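Local atomic coordinates of spore germination protein B3 (Bacillus subtilis subsp. subtilis, PDB entry 3N54), a protein that takes part in the response of spores to the germinant mixture of L-asparagine, glucose, fructose and potassium ions. Residues Ser164-Ala169 with Thr301-Leu306; Thr218-His223 with Glu277-Lys282. All coordinates share one frame; numbering follows the deposited sequence.

How the contacts relate
Contact 1 is buried, its centre about 7 Å from the centre of the chain; contact 2 lies near the surface, its centre about 31 Å from that point. The two centres are about 29 Å apart, and the nearest atoms about 17 Å, so they do not touch. Along the chain the order is 164-169, 218-223, 277-282, 301-306. Helix 271-299 links the contacts: it carries 277-282, and the loop after it holds 301-306. Contact 2 packs this helix on the four-stranded sheet of the C-terminal region. Contact 1 ties the following loop to strand 165-172 of the five-stranded sheet, joining the C-terminal family region (301-306) to the N-terminal one (164-169).

Contact 1: residues Ser164-Ala169 with Thr301-Leu306; sequences SYLIQA and TDPVFL
Leu166 is the apolar bump of this contact, and the angle between Pro303 and Val304 is the hollow that takes it. Leu166 CD2 sits 3.8 Å from Pro303 CB and about as far from Pro303 CG. The other branch turns to the next residue, where Leu166 CD1 meets Val304 CG1 at 4.1 Å. The two methyls thus straddle the corner between Pro303 and Val304. The side chains cross obliquely.

The backbones are close here. The CA atoms of Tyr165 and Pro303 are 3.9 Å apart. Two CA-H...O contacts are exchanged, from Pro303 CA to Ser164 O and from Tyr165 CA to Pro303 O, the latter at 3.5 Å. Two waters fill in where the loop and strand do not pair directly. One donates to Ser164 O and Asp302 O and accepts from Phe305 N. It also lies over one face of the Phe305 ring, toward the rim. The second bridges Leu166 N and Pro303 O.

Just before the strand, Ser164 OG donates to Thr301 OG1 at 2.6 Å. The serine hydroxyl is anti to its own carbonyl carbon (chi1 -70°), which puts it beside Thr301. Thr301 OG1 is also bonded to Asp326, and Ser164 OG to Arg187 N, so both hydroxyls have second partners.

On the side of Ser164 O, the ring tip of Phe305 reaches Tyr165: Phe305 CZ lies 4.1 Å from Tyr165 CB. Tyr158 meets the rings of both residues.

The carboxylate of Asp302 bonds Trp325 and Ser307 N, which probably steadies the loop. Asp302 OD1 accepts from Val304 N at 3.0 Å, an Asx turn within a loop that docks on the first residues of strand 165-172.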
ATOM      1  N   SER A 164      -3.448   5.452  -9.205  1.00 41.52           N
ATOM      2  CA  SER A 164      -3.499   5.448  -7.757  1.00 39.92           C
ATOM      3  C   SER A 164      -3.608   3.981  -7.366  1.00 38.54           C
ATOM      4  O   SER A 164      -4.140   3.170  -8.124  1.00 38.92           O
ATOM      5  CB  SER A 164      -4.692   6.235  -7.225  1.00 41.06           C
ATOM      6  OG  SER A 164      -4.541   7.628  -7.441  1.00 42.86           O
ATOM      7  N   TYR A 165      -3.102   3.628  -6.194  1.00 37.46           N
ATOM      8  CA  TYR A 165      -3.120   2.232  -5.759  1.00 36.80           C
ATOM      9  C   TYR A 165      -2.944   2.096  -4.256  1.00 35.69           C
ATOM     10  O   TYR A 165      -2.615   3.063  -3.561  1.00 35.49           O
ATOM     11  CB  TYR A 165      -2.024   1.432  -6.482  1.00 37.03           C
ATOM     12  CG  TYR A 165      -0.631   1.970  -6.277  1.00 37.40           C
ATOM     13  CD1 TYR A 165      -0.138   2.991  -7.079  1.00 40.12           C
ATOM     14  CD2 TYR A 165       0.197   1.457  -5.282  1.00 38.17           C
ATOM     15  CE1 TYR A 165       1.144   3.490  -6.897  1.00 41.78           C
ATOM     16  CE2 TYR A 165       1.480   1.953  -5.088  1.00 39.44           C
ATOM     17  CZ  TYR A 165       1.948   2.967  -5.899  1.00 41.48           C
ATOM     18  OH  TYR A 165       3.219   3.464  -5.718  1.00 45.17           O
ATOM     19  N   LEU A 166      -3.176   0.883  -3.767  1.00 35.21           N
ATOM     20  CA  LEU A 166      -3.031   0.586  -2.360  1.00 34.60           C
ATOM     21  C   LEU A 166      -1.733  -0.177  -2.108  1.00 34.52           C
ATOM     22  O   LEU A 166      -1.241  -0.899  -2.965  1.00 34.96           O
ATOM     23  CB  LEU A 166      -4.224  -0.227  -1.858  1.00 34.80           C
ATOM     24  CG  LEU A 166      -5.618   0.408  -1.958  1.00 35.52           C
ATOM     25  CD1 LEU A 166      -6.694  -0.582  -1.507  1.00 34.99           C
ATOM     26  CD2 LEU A 166      -5.712   1.707  -1.159  1.00 33.47           C
ATOM     27  N   ILE A 167      -1.201   0.001  -0.910  1.00 34.34           N
ATOM     28  CA  ILE A 167      -0.017  -0.686  -0.446  1.00 34.65           C
ATOM     29  C   ILE A 167      -0.308  -1.194   0.969  1.00 35.02           C
ATOM     30  O   ILE A 167      -0.791  -0.434   1.801  1.00 35.01           O
ATOM     31  CB  ILE A 167       1.180   0.269  -0.452  1.00 34.48           C
ATOM     32  CG1 ILE A 167       2.425  -0.400   0.128  1.00 35.73           C
ATOM     33  CG2 ILE A 167       0.851   1.520   0.333  1.00 34.98           C
ATOM     34  CD1 ILE A 167       3.684   0.461  -0.005  1.00 37.27           C
ATOM     35  N   GLN A 168      -0.032  -2.470   1.234  1.00 35.98           N
ATOM     36  CA  GLN A 168      -0.241  -3.053   2.561  1.00 37.25           C
ATOM     37  C   GLN A 168       0.456  -2.228   3.632  1.00 37.78           C
ATOM     38  O   GLN A 168       1.617  -1.888   3.480  1.00 37.64           O
ATOM     39  CB  GLN A 168       0.305  -4.481   2.632  1.00 38.78           C
ATOM     40  CG  GLN A 168       0.167  -5.136   4.012  1.00 41.53           C
ATOM     41  CD  GLN A 168      -1.275  -5.370   4.401  1.00 43.65           C
ATOM     42  OE1 GLN A 168      -2.002  -6.067   3.698  1.00 45.79           O
ATOM     43  NE2 GLN A 168      -1.696  -4.807   5.537  1.00 44.20           N
ATOM     44  N   ALA A 169      -0.252  -1.927   4.716  1.00 38.47           N
ATOM     45  CA  ALA A 169       0.329  -1.172   5.820  1.00 40.01           C
ATOM     46  C   ALA A 169       0.659  -2.091   6.990  1.00 42.82           C
ATOM     47  O   ALA A 169      -0.000  -3.112   7.185  1.00 43.28           O
ATOM     48  CB  ALA A 169      -0.615  -0.070   6.263  1.00 39.19           C
ATOM     49  N   THR A 301      -9.637   9.887  -4.755  1.00 48.73           N
ATOM     50  CA  THR A 301      -8.949   9.076  -5.749  1.00 48.19           C
ATOM     51  C   THR A 301      -9.450   7.633  -5.748  1.00 46.24           C
ATOM     52  O   THR A 301      -9.992   7.146  -4.753  1.00 44.56           O
ATOM     53  CB  THR A 301      -7.418   9.121  -5.569  1.00 48.43           C
ATOM     54  OG1 THR A 301      -6.790   8.777  -6.810  1.00 49.12           O
ATOM     55  CG2 THR A 301      -6.950   8.177  -4.455  1.00 45.93           C
ATOM     56  N   ASP A 302      -9.280   6.985  -6.896  1.00 46.69           N
ATOM     57  CA  ASP A 302      -9.673   5.604  -7.128  1.00 45.81           C
ATOM     58  C   ASP A 302      -8.400   4.759  -7.122  1.00 44.85           C
ATOM     59  O   ASP A 302      -7.677   4.730  -8.122  1.00 45.99           O
ATOM     60  CB  ASP A 302     -10.420   5.501  -8.470  1.00 47.77           C
ATOM     61  CG  ASP A 302     -10.410   4.089  -9.073  1.00 48.48           C
ATOM     62  OD1 ASP A 302     -10.246   3.094  -8.333  1.00 48.16           O
ATOM     63  OD2 ASP A 302     -10.576   3.982 -10.315  1.00 51.53           O
ATOM     64  N   PRO A 303      -8.106   4.085  -5.989  1.00 43.11           N
ATOM     65  CA  PRO A 303      -6.908   3.266  -5.880  1.00 42.62           C
ATOM     66  C   PRO A 303      -7.168   1.780  -6.130  1.00 42.31           C
ATOM     67  O   PRO A 303      -6.345   0.944  -5.754  1.00 41.84           O
ATOM     68  CB  PRO A 303      -6.502   3.476  -4.422  1.00 41.85           C
ATOM     69  CG  PRO A 303      -7.830   3.625  -3.693  1.00 40.80           C
ATOM     70  CD  PRO A 303      -8.850   4.093  -4.712  1.00 41.99           C
ATOM     71  N   VAL A 304      -8.294   1.452  -6.758  1.00 43.13           N
ATOM     72  CA  VAL A 304      -8.669   0.053  -6.970  1.00 43.96           C
ATOM     73  C   VAL A 304      -8.995  -0.255  -8.434  1.00 46.70           C
ATOM     74  O   VAL A 304      -9.691  -1.226  -8.737  1.00 47.63           O
ATOM     75  CB  VAL A 304      -9.847  -0.348  -6.049  1.00 43.23           C
ATOM     76  CG1 VAL A 304      -9.368  -0.425  -4.610  1.00 41.59           C
ATOM     77  CG2 VAL A 304     -11.000   0.627  -6.192  1.00 42.76           C
ATOM     78  N   PHE A 305      -8.470   0.575  -9.331  1.00 48.80           N
ATOM     79  CA  PHE A 305      -8.548   0.349 -10.772  1.00 51.63           C
ATOM     80  C   PHE A 305      -9.980   0.239 -11.324  1.00 53.99           C
ATOM     81  O   PHE A 305     -10.220  -0.486 -12.296  1.00 56.13           O
ATOM     82  CB  PHE A 305      -7.708  -0.888 -11.123  1.00 51.95           C
ATOM     83  CG  PHE A 305      -6.307  -0.830 -10.571  1.00 50.99           C
ATOM     84  CD1 PHE A 305      -6.008  -1.374  -9.330  1.00 49.09           C
ATOM     85  CD2 PHE A 305      -5.297  -0.190 -11.274  1.00 51.57           C
ATOM     86  CE1 PHE A 305      -4.730  -1.296  -8.809  1.00 48.50           C
ATOM     87  CE2 PHE A 305      -4.017  -0.110 -10.761  1.00 51.09           C
ATOM     88  CZ  PHE A 305      -3.732  -0.662  -9.528  1.00 50.27           C
ATOM     89  N   LEU A 306     -10.923   0.961 -10.719  1.00 54.56           N
ATOM     90  CA  LEU A 306     -12.290   1.026 -11.257  1.00 57.44           C
ATOM     91  C   LEU A 306     -12.251   1.607 -12.667  1.00 60.75           C
ATOM     92  O   LEU A 306     -13.055   1.236 -13.519  1.00 63.28           O
ATOM     93  CB  LEU A 306     -13.236   1.863 -10.381  1.00 56.83           C
ATOM     94  CG  LEU A 306     -13.998   1.232  -9.206  1.00 56.35           C
ATOM     95  CD1 LEU A 306     -14.739  -0.039  -9.621  1.00 58.53           C
ATOM     96  CD2 LEU A 306     -13.080   0.938  -8.062  1.00 55.49           C
TER
HETATM   97  O   HOH W   1      -6.569   2.653  -9.388  1.00 38.12           O
HETATM   98  O   HOH W   2      -4.856  -1.276  -5.323  1.00 42.49           O

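Contact 2: residues Thr218-His223 with Glu277-Lys282; sequences TTDKGH and ENIFEK
Ile279 and Phe280 of helix 271-299 pack against Thr218 and Asp220 at the end of strand 215-220, an edge strand of the four-stranded sheet. This is helix-on-sheet packing, against a beta hairpin of strands 215-220 and 223-240. The axes of strand 218-220 and helix 277-282 approach to 9.3 Å, and their directions differ by 142°, closer to antiparallel than parallel.

The apolar contacts come first. Thr218 CG2 rests by the Phe280 ring, 3.6 Å from CE1 and 3.8 Å from CD1. Its chi1 of -171° turns the hydroxyl anti to the backbone N and leaves this methyl between N and the carbonyl carbon. The same methyl touches Ile279 CG2 at 4.1 Å. Phe227 meets the Phe280 ring from strand 223-240.

Next are the contacts of Ile279 with Thr219 and Asp220. Ile279 CG2 lies 3.8 Å from Thr219 O. Ile279 crosses the Asp220 side chain at about a right angle, and Ile279 CD1 touches Asp220 CB and the carboxylate. An alanine here would remove CG1, CG2 and CD1 and would probably open a gap between the helix and Thr218, Thr219 O and Asp220.

The polar interactions lie around this patch. Asp220 OD1 forms a salt bridge with Arg275, one helical turn before Ile279. Backbone bonds from Asp220 N to His223 O and from His223 N to Asp220 O close the type I' turn of the hairpin. The other carboxylate oxygen, Asp220 OD2, rests 3.4 Å from Ile279 CD1.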
ATOM      1  N   THR A 218     -20.734 -10.243  13.075  1.00 51.95           N
ATOM      2  CA  THR A 218     -21.787  -9.279  13.362  1.00 51.10           C
ATOM      3  C   THR A 218     -22.778  -9.899  14.347  1.00 53.28           C
ATOM      4  O   THR A 218     -22.421 -10.825  15.080  1.00 54.72           O
ATOM      5  CB  THR A 218     -22.471  -8.778  12.061  1.00 50.59           C
ATOM      6  OG1 THR A 218     -23.346  -7.684  12.369  1.00 49.97           O
ATOM      7  CG2 THR A 218     -23.252  -9.891  11.380  1.00 52.92           C
ATOM      8  N   THR A 219     -23.999  -9.377  14.396  1.00 53.50           N
ATOM      9  CA  THR A 219     -24.999  -9.888  15.317  1.00 55.80           C
ATOM     10  C   THR A 219     -26.381  -9.970  14.685  1.00 57.39           C
ATOM     11  O   THR A 219     -26.688  -9.259  13.730  1.00 56.46           O
ATOM     12  CB  THR A 219     -25.105  -9.002  16.572  1.00 55.45           C
ATOM     13  OG1 THR A 219     -25.333  -7.646  16.174  1.00 54.16           O
ATOM     14  CG2 THR A 219     -23.832  -9.076  17.400  1.00 54.82           C
ATOM     15  N   ASP A 220     -27.195 -10.868  15.228  1.00 60.17           N
ATOM     16  CA  ASP A 220     -28.590 -10.999  14.864  1.00 62.69           C
ATOM     17  C   ASP A 220     -29.375 -10.929  16.165  1.00 64.15           C
ATOM     18  O   ASP A 220     -29.334 -11.864  16.962  1.00 65.97           O
ATOM     19  CB  ASP A 220     -28.860 -12.319  14.146  1.00 65.61           C
ATOM     20  CG  ASP A 220     -30.341 -12.549  13.892  1.00 69.61           C
ATOM     21  OD1 ASP A 220     -30.769 -13.721  13.873  1.00 74.35           O
ATOM     22  OD2 ASP A 220     -31.085 -11.556  13.729  1.00 69.72           O
ATOM     23  N   LYS A 221     -30.065  -9.811  16.382  1.00 63.68           N
ATOM     24  CA  LYS A 221     -30.807  -9.567  17.622  1.00 65.16           C
ATOM     25  C   LYS A 221     -29.906  -9.731  18.857  1.00 64.29           C
ATOM     26  O   LYS A 221     -30.303 -10.322  19.865  1.00 66.48           O
ATOM     27  CB  LYS A 221     -32.046 -10.475  17.700  1.00 69.19           C
ATOM     28  CG  LYS A 221     -33.112 -10.150  16.653  1.00 71.36           C
ATOM     29  CD  LYS A 221     -34.172 -11.243  16.568  1.00 76.82           C
ATOM     30  CE  LYS A 221     -35.385 -10.818  15.740  1.00 79.65           C
ATOM     31  NZ  LYS A 221     -36.389 -10.044  16.530  1.00 82.44           N
ATOM     32  N   GLY A 222     -28.685  -9.210  18.756  1.00 61.41           N
ATOM     33  CA  GLY A 222     -27.715  -9.248  19.849  1.00 60.97           C
ATOM     34  C   GLY A 222     -26.817 -10.476  19.909  1.00 61.64           C
ATOM     35  O   GLY A 222     -25.817 -10.471  20.625  1.00 61.08           O
ATOM     36  N   HIS A 223     -27.159 -11.525  19.164  1.00 63.31           N
ATOM     37  CA  HIS A 223     -26.396 -12.775  19.196  1.00 64.85           C
ATOM     38  C   HIS A 223     -25.291 -12.784  18.155  1.00 62.74           C
ATOM     39  O   HIS A 223     -25.566 -12.571  16.982  1.00 61.88           O
ATOM     40  CB  HIS A 223     -27.314 -13.969  18.954  1.00 68.47           C
ATOM     41  CG  HIS A 223     -28.436 -14.071  19.937  1.00 70.61           C
ATOM     42  ND1 HIS A 223     -28.225 -14.239  21.288  1.00 71.83           N
ATOM     43  CD2 HIS A 223     -29.778 -14.038  19.766  1.00 72.73           C
ATOM     44  CE1 HIS A 223     -29.391 -14.298  21.908  1.00 73.97           C
ATOM     45  NE2 HIS A 223     -30.349 -14.182  21.007  1.00 74.09           N
ATOM     46  N   GLU A 277     -28.234 -14.435   5.838  1.00 77.54           N
ATOM     47  CA  GLU A 277     -27.580 -13.986   4.615  1.00 75.74           C
ATOM     48  C   GLU A 277     -27.857 -12.513   4.364  1.00 72.72           C
ATOM     49  O   GLU A 277     -26.948 -11.756   4.016  1.00 69.42           O
ATOM     50  CB  GLU A 277     -28.053 -14.816   3.421  1.00 80.20           C
ATOM     51  CG  GLU A 277     -27.478 -16.215   3.414  1.00 82.87           C
ATOM     52  CD  GLU A 277     -28.167 -17.167   2.451  1.00 88.28           C
ATOM     53  OE1 GLU A 277     -29.144 -16.771   1.780  1.00 90.00           O
ATOM     54  OE2 GLU A 277     -27.720 -18.328   2.378  1.00 90.80           O
ATOM     55  N   ASN A 278     -29.112 -12.114   4.553  1.00 74.10           N
ATOM     56  CA  ASN A 278     -29.520 -10.730   4.363  1.00 72.22           C
ATOM     57  C   ASN A 278     -28.784  -9.792   5.321  1.00 67.40           C
ATOM     58  O   ASN A 278     -28.392  -8.693   4.933  1.00 65.05           O
ATOM     59  CB  ASN A 278     -31.035 -10.578   4.545  1.00 75.72           C
ATOM     60  CG  ASN A 278     -31.567  -9.286   3.951  1.00 76.09           C
ATOM     61  OD1 ASN A 278     -31.394  -9.021   2.760  1.00 78.74           O
ATOM     62  ND2 ASN A 278     -32.223  -8.479   4.773  1.00 76.26           N
ATOM     63  N   ILE A 279     -28.596 -10.237   6.564  1.00 66.20           N
ATOM     64  CA  ILE A 279     -27.890  -9.445   7.573  1.00 62.25           C
ATOM     65  C   ILE A 279     -26.436  -9.215   7.161  1.00 59.10           C
ATOM     66  O   ILE A 279     -25.945  -8.089   7.224  1.00 56.48           O
ATOM     67  CB  ILE A 279     -27.934 -10.111   8.965  1.00 62.63           C
ATOM     68  CG1 ILE A 279     -29.369 -10.154   9.492  1.00 65.23           C
ATOM     69  CG2 ILE A 279     -27.063  -9.352   9.951  1.00 59.11           C
ATOM     70  CD1 ILE A 279     -29.505 -10.822  10.842  1.00 65.97           C
ATOM     71  N   PHE A 280     -25.757 -10.279   6.735  1.00 59.51           N
ATOM     72  CA  PHE A 280     -24.369 -10.174   6.287  1.00 57.04           C
ATOM     73  C   PHE A 280     -24.258  -9.309   5.033  1.00 56.13           C
ATOM     74  O   PHE A 280     -23.353  -8.487   4.920  1.00 53.56           O
ATOM     75  CB  PHE A 280     -23.777 -11.554   5.985  1.00 58.79           C
ATOM     76  CG  PHE A 280     -23.652 -12.454   7.185  1.00 59.46           C
ATOM     77  CD1 PHE A 280     -22.910 -12.065   8.291  1.00 56.90           C
ATOM     78  CD2 PHE A 280     -24.231 -13.717   7.185  1.00 62.84           C
ATOM     79  CE1 PHE A 280     -22.780 -12.901   9.390  1.00 58.51           C
ATOM     80  CE2 PHE A 280     -24.101 -14.561   8.278  1.00 64.12           C
ATOM     81  CZ  PHE A 280     -23.375 -14.152   9.384  1.00 61.96           C
ATOM     82  N   GLU A 281     -25.178  -9.514   4.093  1.00 58.89           N
ATOM     83  CA  GLU A 281     -25.210  -8.755   2.839  1.00 58.86           C
ATOM     84  C   GLU A 281     -25.352  -7.263   3.085  1.00 56.58           C
ATOM     85  O   GLU A 281     -24.593  -6.465   2.532  1.00 54.95           O
ATOM     86  CB  GLU A 281     -26.367  -9.226   1.955  1.00 62.96           C
ATOM     87  CG  GLU A 281     -26.142 -10.569   1.275  1.00 65.80           C
ATOM     88  CD  GLU A 281     -27.441 -11.237   0.835  1.00 70.76           C
ATOM     89  OE1 GLU A 281     -28.490 -10.558   0.776  1.00 71.85           O
ATOM     90  OE2 GLU A 281     -27.411 -12.449   0.548  1.00 73.51           O
ATOM     91  N   LYS A 282     -26.326  -6.895   3.912  1.00 57.02           N
ATOM     92  CA  LYS A 282     -26.580  -5.490   4.231  1.00 55.74           C
ATOM     93  C   LYS A 282     -25.388  -4.837   4.924  1.00 52.16           C
ATOM     94  O   LYS A 282     -25.093  -3.669   4.678  1.00 50.89           O
ATOM     95  CB  LYS A 282     -27.837  -5.337   5.095  1.00 57.48           C
ATOM     96  CG  LYS A 282     -29.151  -5.478   4.331  1.00 61.90           C
ATOM     97  CD  LYS A 282     -30.353  -5.250   5.251  1.00 64.75           C
ATOM     98  CE  LYS A 282     -31.629  -5.014   4.461  1.00 69.15           C
ATOM     99  NZ  LYS A 282     -32.784  -4.674   5.338  1.00 71.10           N
TER